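Local coordinates for alpha-galactosidase (Thermus thermophilus, PDB 6LCJ), which probably releases terminal alpha-linked galactose from galactosides by hydrolysis, as a thermostable hexameric member of glycoside hydrolase family 36, at residues 333-338 and 428-433; 382-387 and 422-427; 454-459 and 466-471. All blocks are in the same frame, centred on the assembly; numbering follows the deposited sequence.

Contact 1. Residues 333-338 and 428-433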
loop_
_atom_site.group_PDB
_atom_site.type_symbol
_atom_site.label_atom_id
_atom_site.label_comp_id
_atom_site.label_asym_id
_atom_site.label_seq_id
_atom_site.Cartn_x
_atom_site.Cartn_y
_atom_site.Cartn_z
ATOM N N GLU E 333 4.031 -37.434 -45.282
ATOM C CA GLU E 333 3.551 -36.467 -46.256
ATOM C C GLU E 333 2.136 -35.982 -45.963
ATOM O O GLU E 333 1.583 -35.215 -46.751
ATOM C CB GLU E 333 3.637 -37.073 -47.659
ATOM C CG GLU E 333 5.057 -37.543 -47.994
ATOM C CD GLU E 333 5.201 -38.090 -49.409
ATOM O OE1 GLU E 333 4.440 -39.014 -49.788
ATOM O OE2 GLU E 333 6.092 -37.597 -50.138
ATOM N N ALA E 334 1.549 -36.396 -44.847
ATOM C CA ALA E 334 0.268 -35.850 -44.453
ATOM C C ALA E 334 0.371 -34.334 -44.348
ATOM O O ALA E 334 1.468 -33.764 -44.262
ATOM C CB ALA E 334 -0.183 -36.454 -43.128
ATOM N N TYR E 335 -0.787 -33.678 -44.412
ATOM C CA TYR E 335 -0.867 -32.223 -44.330
ATOM C C TYR E 335 -1.003 -31.822 -42.866
ATOM O O TYR E 335 -1.965 -32.220 -42.198
ATOM C CB TYR E 335 -2.056 -31.684 -45.130
ATOM C CG TYR E 335 -1.968 -30.194 -45.405
ATOM C CD1 TYR E 335 -2.339 -29.267 -44.435
ATOM C CD2 TYR E 335 -1.498 -29.714 -46.622
ATOM C CE1 TYR E 335 -2.254 -27.908 -44.673
ATOM C CE2 TYR E 335 -1.408 -28.360 -46.866
ATOM C CZ TYR E 335 -1.788 -27.459 -45.887
ATOM O OH TYR E 335 -1.702 -26.108 -46.117
ATOM N N LEU E 336 -0.062 -31.026 -42.373
ATOM C CA LEU E 336 -0.150 -30.507 -41.014
ATOM C C LEU E 336 -0.475 -29.019 -41.071
ATOM O O LEU E 336 0.275 -28.227 -41.666
ATOM C CB LEU E 336 1.139 -30.761 -40.235
ATOM C CG LEU E 336 1.482 -32.236 -40.085
ATOM C CD1 LEU E 336 2.766 -32.384 -39.299
ATOM C CD2 LEU E 336 0.328 -32.993 -39.437
ATOM N N LEU E 337 -1.613 -28.659 -40.491
ATOM C CA LEU E 337 -2.009 -27.278 -40.288
ATOM C C LEU E 337 -1.685 -26.921 -38.846
ATOM O O LEU E 337 -2.236 -27.532 -37.922
ATOM C CB LEU E 337 -3.500 -27.087 -40.563
ATOM C CG LEU E 337 -4.020 -25.683 -40.217
ATOM C CD1 LEU E 337 -3.490 -24.651 -41.205
ATOM C CD2 LEU E 337 -5.531 -25.648 -40.178
ATOM N N PHE E 338 -0.780 -25.956 -38.656
ATOM C CA PHE E 338 -0.374 -25.510 -37.321
ATOM C C PHE E 338 -1.279 -24.379 -36.854
ATOM O O PHE E 338 -1.475 -23.396 -37.579
ATOM C CB PHE E 338 1.082 -25.030 -37.310
ATOM C CG PHE E 338 2.111 -26.144 -37.261
ATOM C CD1 PHE E 338 1.832 -27.408 -37.779
ATOM C CD2 PHE E 338 3.373 -25.914 -36.732
ATOM C CE1 PHE E 338 2.787 -28.409 -37.767
ATOM C CE2 PHE E 338 4.335 -26.919 -36.710
ATOM C CZ PHE E 338 4.040 -28.165 -37.228
ATOM N N THR E 428 -4.252 -15.559 -50.289
ATOM C CA THR E 428 -3.393 -16.631 -49.802
ATOM C C THR E 428 -3.590 -17.925 -50.576
ATOM O O THR E 428 -2.697 -18.780 -50.557
ATOM C CB THR E 428 -3.652 -16.916 -48.312
ATOM O OG1 THR E 428 -5.015 -17.315 -48.131
ATOM C CG2 THR E 428 -3.362 -15.696 -47.440
ATOM N N GLY E 429 -4.745 -18.096 -51.226
ATOM C CA GLY E 429 -5.113 -19.363 -51.818
ATOM C C GLY E 429 -5.576 -20.431 -50.851
ATOM O O GLY E 429 -5.811 -21.560 -51.280
ATOM N N PHE E 430 -5.710 -20.119 -49.552
ATOM C CA PHE E 430 -6.138 -21.079 -48.534
ATOM C C PHE E 430 -7.640 -20.915 -48.340
ATOM O O PHE E 430 -8.095 -19.977 -47.681
ATOM C CB PHE E 430 -5.374 -20.861 -47.229
ATOM C CG PHE E 430 -5.397 -22.048 -46.304
ATOM C CD1 PHE E 430 -6.573 -22.456 -45.702
ATOM C CD2 PHE E 430 -4.231 -22.760 -46.031
ATOM C CE1 PHE E 430 -6.595 -23.565 -44.838
ATOM C CE2 PHE E 430 -4.237 -23.858 -45.169
ATOM C CZ PHE E 430 -5.418 -24.265 -44.572
ATOM N N LYS E 431 -8.412 -21.844 -48.889
ATOM C CA LYS E 431 -9.862 -21.716 -48.972
ATOM C C LYS E 431 -10.515 -22.744 -48.066
ATOM O O LYS E 431 -10.288 -23.951 -48.218
ATOM C CB LYS E 431 -10.338 -21.882 -50.416
ATOM C CG LYS E 431 -9.797 -20.792 -51.334
ATOM C CD LYS E 431 -9.881 -21.173 -52.771
ATOM C CE LYS E 431 -10.337 -19.992 -53.580
ATOM N NZ LYS E 431 -10.456 -20.320 -55.001
ATOM N N ALA E 432 -11.315 -22.262 -47.121
ATOM C CA ALA E 432 -11.969 -23.126 -46.155
ATOM C C ALA E 432 -13.255 -22.463 -45.684
ATOM O O ALA E 432 -13.378 -21.240 -45.707
ATOM C CB ALA E 432 -11.056 -23.425 -44.963
ATOM N N THR E 433 -14.218 -23.284 -45.270
ATOM C CA THR E 433 -15.422 -22.770 -44.645
ATOM C C THR E 433 -15.970 -23.806 -43.679
ATOM O O THR E 433 -15.630 -24.996 -43.733
ATOM C CB THR E 433 -16.516 -22.387 -45.664
ATOM O OG1 THR E 433 -17.664 -21.873 -44.962
ATOM C CG2 THR E 433 -16.952 -23.592 -46.467
#
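Thr428 OG1, an oxygen gripped by several groups, holds the backbone N of Phe430, the residue whose ring meets both Tyr335 and Leu337. Phe430 N donates to Thr428 OG1 at 3.2 Å in a nearly straight bond (166°), forming an ST turn, and the same oxygen is hydrogen-bonded to Leu424 O and weakly to Ala425 O. This turn, with Gly429 in positive phi, lets the chain leave helix 415-428. A chi1 of -160°, which sets CG opposite the backbone N, carries the Phe430 ring toward the opposing segment, where two side chains receive its far end. Tyr335 comes from the opposite direction, its OH 3.5 Å from Phe430 CE2. This approach is packing alone; the hydrogen bond of that hydroxyl goes to His398 ND1. Leu337 approaches at a slant instead, its CD1 methyl 3.9 Å from Phe430 CZ. Around them, Tyr300 lies with its ring nearly parallel to that of Tyr335, and Phe430 also touches His398 and Asp400. Side chains of strand 335-338 and of the residue leading toward strand 431-433 thus meet inside the barrel, toward the N-terminal end of its strands, the interior filling expected of a (beta/alpha)8 TIM barrel.

Contact 2. Residues 382-387 and 422-427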
loop_
_atom_site.group_PDB
_atom_site.type_symbol
_atom_site.label_atom_id
_atom_site.label_comp_id
_atom_site.label_asym_id
_atom_site.label_seq_id
_atom_site.Cartn_x
_atom_site.Cartn_y
_atom_site.Cartn_z
ATOM N N ASN E 382 -10.258 -8.902 -35.364
ATOM C CA ASN E 382 -9.009 -9.378 -34.781
ATOM C C ASN E 382 -8.307 -10.325 -35.731
ATOM O O ASN E 382 -7.091 -10.229 -35.927
ATOM C CB ASN E 382 -9.269 -10.076 -33.449
ATOM C CG ASN E 382 -9.666 -9.121 -32.333
ATOM O OD1 ASN E 382 -9.544 -7.904 -32.435
ATOM N ND2 ASN E 382 -10.148 -9.691 -31.255
ATOM N N ALA E 383 -9.063 -11.252 -36.332
ATOM C CA ALA E 383 -8.503 -12.156 -37.329
ATOM C C ALA E 383 -7.825 -11.377 -38.443
ATOM O O ALA E 383 -6.641 -11.581 -38.738
ATOM C CB ALA E 383 -9.597 -13.056 -37.899
ATOM N N LEU E 384 -8.565 -10.446 -39.051
ATOM C CA LEU E 384 -8.039 -9.707 -40.191
ATOM C C LEU E 384 -6.794 -8.913 -39.810
ATOM O O LEU E 384 -5.822 -8.880 -40.571
ATOM C CB LEU E 384 -9.120 -8.788 -40.764
ATOM C CG LEU E 384 -10.285 -9.439 -41.517
ATOM C CD1 LEU E 384 -11.364 -8.404 -41.738
ATOM C CD2 LEU E 384 -9.869 -10.059 -42.854
ATOM N N ARG E 385 -6.784 -8.301 -38.620
ATOM C CA ARG E 385 -5.692 -7.387 -38.278
ATOM C C ARG E 385 -4.344 -8.101 -38.232
ATOM O O ARG E 385 -3.344 -7.580 -38.737
ATOM C CB ARG E 385 -5.956 -6.688 -36.946
ATOM C CG ARG E 385 -4.807 -5.750 -36.542
ATOM C CD ARG E 385 -5.230 -4.721 -35.489
ATOM N NE ARG E 385 -5.635 -5.439 -34.299
ATOM C CZ ARG E 385 -6.882 -5.512 -33.849
ATOM N NH1 ARG E 385 -7.863 -4.857 -34.468
ATOM N NH2 ARG E 385 -7.144 -6.250 -32.777
ATOM N N SER E 386 -4.288 -9.291 -37.622
ATOM C CA SER E 386 -3.012 -9.988 -37.486
ATOM C C SER E 386 -2.609 -10.679 -38.782
ATOM O O SER E 386 -1.427 -10.678 -39.146
ATOM C CB SER E 386 -3.079 -10.995 -36.336
ATOM O OG SER E 386 -3.005 -10.325 -35.085
ATOM N N THR E 387 -3.576 -11.286 -39.475
ATOM C CA THR E 387 -3.307 -11.925 -40.759
ATOM C C THR E 387 -2.719 -10.935 -41.758
ATOM O O THR E 387 -1.715 -11.224 -42.422
ATOM C CB THR E 387 -4.598 -12.524 -41.304
ATOM O OG1 THR E 387 -5.042 -13.560 -40.431
ATOM C CG2 THR E 387 -4.398 -13.071 -42.721
ATOM N N GLU E 422 -13.189 -13.108 -47.384
ATOM C CA GLU E 422 -13.108 -13.867 -48.628
ATOM C C GLU E 422 -11.915 -13.434 -49.480
ATOM O O GLU E 422 -11.240 -14.275 -50.089
ATOM C CB GLU E 422 -14.407 -13.715 -49.408
ATOM C CG GLU E 422 -14.548 -14.696 -50.536
ATOM C CD GLU E 422 -15.590 -14.259 -51.530
ATOM O OE1 GLU E 422 -16.778 -14.544 -51.285
ATOM O OE2 GLU E 422 -15.231 -13.629 -52.553
ATOM N N ALA E 423 -11.635 -12.127 -49.528
ATOM C CA ALA E 423 -10.532 -11.629 -50.348
ATOM C C ALA E 423 -9.183 -12.150 -49.859
ATOM O O ALA E 423 -8.300 -12.457 -50.670
ATOM C CB ALA E 423 -10.543 -10.102 -50.363
ATOM N N LEU E 424 -9.000 -12.257 -48.539
ATOM C CA LEU E 424 -7.743 -12.791 -48.016
ATOM C C LEU E 424 -7.579 -14.278 -48.317
ATOM O O LEU E 424 -6.447 -14.741 -48.493
ATOM C CB LEU E 424 -7.637 -12.541 -46.511
ATOM C CG LEU E 424 -7.317 -11.104 -46.083
ATOM C CD1 LEU E 424 -6.798 -11.096 -44.667
ATOM C CD2 LEU E 424 -6.330 -10.444 -47.020
ATOM N N ALA E 425 -8.673 -15.043 -48.382
ATOM C CA ALA E 425 -8.573 -16.425 -48.853
ATOM C C ALA E 425 -8.121 -16.485 -50.312
ATOM O O ALA E 425 -7.288 -17.320 -50.679
ATOM C CB ALA E 425 -9.909 -17.149 -48.686
ATOM N N HIS E 426 -8.657 -15.611 -51.162
ATOM C CA HIS E 426 -8.186 -15.573 -52.543
ATOM C C HIS E 426 -6.708 -15.214 -52.603
ATOM O O HIS E 426 -5.941 -15.846 -53.330
ATOM C CB HIS E 426 -9.004 -14.580 -53.362
ATOM C CG HIS E 426 -10.372 -15.061 -53.725
ATOM N ND1 HIS E 426 -10.597 -16.278 -54.329
ATOM C CD2 HIS E 426 -11.587 -14.473 -53.598
ATOM C CE1 HIS E 426 -11.891 -16.427 -54.544
ATOM N NE2 HIS E 426 -12.513 -15.345 -54.115
ATOM N N PHE E 427 -6.279 -14.222 -51.825
ATOM C CA PHE E 427 -4.881 -13.808 -51.880
ATOM C C PHE E 427 -3.942 -14.921 -51.411
ATOM O O PHE E 427 -2.924 -15.198 -52.046
ATOM C CB PHE E 427 -4.684 -12.545 -51.052
ATOM C CG PHE E 427 -3.307 -11.958 -51.162
ATOM C CD1 PHE E 427 -2.945 -11.204 -52.266
ATOM C CD2 PHE E 427 -2.371 -12.157 -50.159
ATOM C CE1 PHE E 427 -1.681 -10.651 -52.365
ATOM C CE2 PHE E 427 -1.106 -11.603 -50.255
ATOM C CZ PHE E 427 -0.763 -10.858 -51.364
#
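Leu424 reaches from helix 415-428 to Leu384 and Thr387 of helix 380-388, joining two helices from the outer layer of a TIM barrel, between which the chain runs through the barrel strand 398-400. The apolar part is compact and centred on one methyl group. Leu424 CD1 lies 3.7 Å from Leu384 CD2 and equally 3.7 Å from Thr387 CG2, so it sits against two residues that are three positions apart and belong to successive levels of the helix. Leu384 crosses Leu424 at an angle, whereas Thr387 and Leu424 run antiparallel, flank to flank. Leu384 also packs on Leu420 and Gln421, one turn back along the partner helix, which widens the interface.

No hydrogen bond joins the two segments; several polar groups of helix 380-388 find partners within the helix or in other parts of the chain. Arg385, on the far side of its helix, donates from NH2 to Asn382 OD1 at 2.9 Å, a bent bond (132°) whose donor stands above the carbonyl plane. Ser386 OG is held by Ser54 O and Ala56 N, tying helix 380-388 to the edge of an N-terminal beta sheet.

Thr387 combines both kinds of chemistry. Its CG2 is anti to the backbone N and faces Leu424, while the hydroxyl turns back along the helix (chi1 -64°): OG1 donates to Ala383 O at 3.1 Å, and that carbonyl also accepts Thr387 N at 3.2 Å.

Contact 3. Residues 454-459 and 466-471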
loop_
_atom_site.group_PDB
_atom_site.type_symbol
_atom_site.label_atom_id
_atom_site.label_comp_id
_atom_site.label_asym_id
_atom_site.label_seq_id
_atom_site.Cartn_x
_atom_site.Cartn_y
_atom_site.Cartn_z
ATOM N N ARG E 454 -12.999 -21.359 -58.620
ATOM C CA ARG E 454 -12.347 -20.335 -59.419
ATOM C C ARG E 454 -11.076 -19.853 -58.743
ATOM O O ARG E 454 -10.932 -19.909 -57.522
ATOM C CB ARG E 454 -13.264 -19.131 -59.665
ATOM C CG ARG E 454 -14.242 -19.331 -60.795
ATOM C CD ARG E 454 -15.423 -18.372 -60.692
ATOM N NE ARG E 454 -15.053 -17.011 -61.070
ATOM C CZ ARG E 454 -14.863 -16.017 -60.207
ATOM N NH1 ARG E 454 -15.004 -16.226 -58.890
ATOM N NH2 ARG E 454 -14.524 -14.814 -60.662
ATOM N N GLU E 455 -10.162 -19.377 -59.554
ATOM C CA GLU E 455 -8.916 -18.782 -59.104
ATOM C C GLU E 455 -9.025 -17.310 -59.488
ATOM O O GLU E 455 -8.818 -16.945 -60.648
ATOM C CB GLU E 455 -7.717 -19.474 -59.746
ATOM C CG GLU E 455 -7.592 -21.000 -59.483
ATOM C CD GLU E 455 -8.753 -21.844 -60.050
ATOM O OE1 GLU E 455 -8.917 -23.018 -59.622
ATOM O OE2 GLU E 455 -9.504 -21.334 -60.918
ATOM N N VAL E 456 -9.410 -16.471 -58.531
ATOM C CA VAL E 456 -9.601 -15.043 -58.779
ATOM C C VAL E 456 -8.278 -14.353 -58.529
ATOM O O VAL E 456 -7.792 -14.343 -57.379
ATOM C CB VAL E 456 -10.709 -14.465 -57.887
ATOM C CG1 VAL E 456 -11.184 -13.153 -58.451
ATOM C CG2 VAL E 456 -11.861 -15.431 -57.804
ATOM N N PRO E 457 -7.631 -13.772 -59.553
ATOM C CA PRO E 457 -6.343 -13.098 -59.346
ATOM C C PRO E 457 -6.458 -11.949 -58.354
ATOM O O PRO E 457 -7.341 -11.092 -58.466
ATOM C CB PRO E 457 -5.963 -12.600 -60.748
ATOM C CG PRO E 457 -7.210 -12.759 -61.594
ATOM C CD PRO E 457 -7.983 -13.880 -60.983
ATOM N N VAL E 458 -5.564 -11.949 -57.365
ATOM C CA VAL E 458 -5.466 -10.874 -56.385
ATOM C C VAL E 458 -4.068 -10.285 -56.466
ATOM O O VAL E 458 -3.085 -11.005 -56.682
ATOM C CB VAL E 458 -5.778 -11.351 -54.948
ATOM C CG1 VAL E 458 -5.926 -10.157 -54.004
ATOM C CG2 VAL E 458 -7.053 -12.154 -54.924
ATOM N N ARG E 459 -3.986 -8.972 -56.306
ATOM C CA ARG E 459 -2.729 -8.253 -56.366
ATOM C C ARG E 459 -2.721 -7.266 -55.216
ATOM O O ARG E 459 -3.765 -6.700 -54.880
ATOM C CB ARG E 459 -2.575 -7.538 -57.721
ATOM C CG ARG E 459 -1.600 -6.372 -57.726
ATOM C CD ARG E 459 -0.989 -6.186 -59.104
ATOM N NE ARG E 459 -2.003 -6.303 -60.153
ATOM C CZ ARG E 459 -2.757 -5.293 -60.582
ATOM N NH1 ARG E 459 -2.612 -4.081 -60.053
ATOM N NH2 ARG E 459 -3.657 -5.492 -61.540
ATOM N N PHE E 466 -5.834 -4.202 -51.697
ATOM C CA PHE E 466 -5.673 -5.278 -52.653
ATOM C C PHE E 466 -6.596 -5.023 -53.830
ATOM O O PHE E 466 -7.572 -4.272 -53.735
ATOM C CB PHE E 466 -5.978 -6.637 -52.021
ATOM C CG PHE E 466 -5.106 -6.959 -50.843
ATOM C CD1 PHE E 466 -5.252 -6.274 -49.644
ATOM C CD2 PHE E 466 -4.139 -7.940 -50.934
ATOM C CE1 PHE E 466 -4.443 -6.550 -48.570
ATOM C CE2 PHE E 466 -3.336 -8.231 -49.853
ATOM C CZ PHE E 466 -3.483 -7.531 -48.670
ATOM N N ARG E 467 -6.255 -5.630 -54.951
ATOM C CA ARG E 467 -7.140 -5.686 -56.100
ATOM C C ARG E 467 -7.495 -7.148 -56.293
ATOM O O ARG E 467 -6.636 -7.954 -56.660
ATOM C CB ARG E 467 -6.494 -5.086 -57.345
ATOM C CG ARG E 467 -7.515 -4.450 -58.276
ATOM C CD ARG E 467 -6.901 -3.394 -59.185
ATOM N NE ARG E 467 -6.444 -3.957 -60.457
ATOM C CZ ARG E 467 -7.253 -4.433 -61.403
ATOM N NH1 ARG E 467 -8.572 -4.421 -61.233
ATOM N NH2 ARG E 467 -6.741 -4.919 -62.529
ATOM N N VAL E 468 -8.751 -7.484 -56.012
ATOM C CA VAL E 468 -9.270 -8.845 -56.109
ATOM C C VAL E 468 -10.124 -8.909 -57.363
ATOM O O VAL E 468 -11.132 -8.196 -57.469
ATOM C CB VAL E 468 -10.081 -9.240 -54.863
ATOM C CG1 VAL E 468 -10.475 -10.712 -54.920
ATOM C CG2 VAL E 468 -9.291 -8.950 -53.592
ATOM N N GLY E 469 -9.724 -9.764 -58.309
ATOM C CA GLY E 469 -10.231 -9.679 -59.666
ATOM C C GLY E 469 -10.132 -8.249 -60.159
ATOM O O GLY E 469 -9.038 -7.676 -60.200
ATOM N N GLU E 470 -11.276 -7.642 -60.472
ATOM C CA GLU E 470 -11.331 -6.272 -60.967
ATOM C C GLU E 470 -11.748 -5.262 -59.903
ATOM O O GLU E 470 -11.903 -4.076 -60.222
ATOM C CB GLU E 470 -12.291 -6.195 -62.154
ATOM C CG GLU E 470 -11.973 -7.183 -63.279
ATOM C CD GLU E 470 -10.674 -6.856 -64.015
ATOM O OE1 GLU E 470 -10.151 -5.726 -63.868
ATOM O OE2 GLU E 470 -10.176 -7.732 -64.750
ATOM N N GLU E 471 -11.913 -5.695 -58.654
ATOM C CA GLU E 471 -12.424 -4.864 -57.570
ATOM C C GLU E 471 -11.314 -4.551 -56.575
ATOM O O GLU E 471 -10.524 -5.431 -56.217
ATOM C CB GLU E 471 -13.587 -5.578 -56.855
ATOM C CG GLU E 471 -14.047 -4.953 -55.538
ATOM C CD GLU E 471 -14.900 -5.903 -54.692
ATOM O OE1 GLU E 471 -15.109 -7.072 -55.100
ATOM O OE2 GLU E 471 -15.369 -5.479 -53.613
#
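Strand 458-462 and strand 465-468 pair through their backbones as an antiparallel beta hairpin, and Arg459 with Arg467 forms its hydrogen-bonded pair here. Arg467 N donates to Arg459 O at 2.7 Å, almost straight (171°), and Arg459 N returns a 2.9 Å bond to Arg467 O. Beyond the non-hydrogen-bonded pair Val458-Val468, Gly469 N reaches Pro457 O at 2.7 Å. Gly469 takes the second position (i+1) of the type II' turn from Val468 to Glu471, where a positive phi is usual; strand 471-474 follows, completing a three-stranded antiparallel sheet.

Apolar contacts occupy the face bearing the two valines. Val458 and Val468 lie side by side, with Val458 CG1 3.6 Å from Val468 CG2; the same CG1 also meets CB of Phe466. Val458 further packs on His426 and Phe427 of helix 415-428, while Phe427 meets the Phe466 ring edge-to-face.

Charge gathers on the other face. Arg459 and Arg467 run alongside each other, and both chains bend at chi3 (44° for Arg459), bringing their guanidinium groups together with planes 63° apart; the NH2 atoms approach to 3.3 Å as two donors without a bond. Arg467 NH1 forms a salt bridge to Glu470 OE1 at 3.3 Å, its hydrogen bond weak. That carboxylate probably offsets part of the repulsion, so the arginine chains pack well against the opposite strand although their guanidinium groups probably add little mutual attraction.

The three contacts show how chemistry follows depth. Contacts 1 and 2 are buried, rely mainly on a few side-chain packing contacts and have no hydrogen bond between their segments; contact 3, nearer the surface, buries roughly three times as much area and adds backbone bonding and charge. Helix 415-428 unites them. Its end leads directly into strand 431-433, so contact 1 fills the barrel interior while contact 2 binds the same helix to its neighbour in the outer layer. Another side of that helix, through Ala423, His426 and Phe427, receives the valines of contact 3, placing the C-terminal hairpin against the barrel wall.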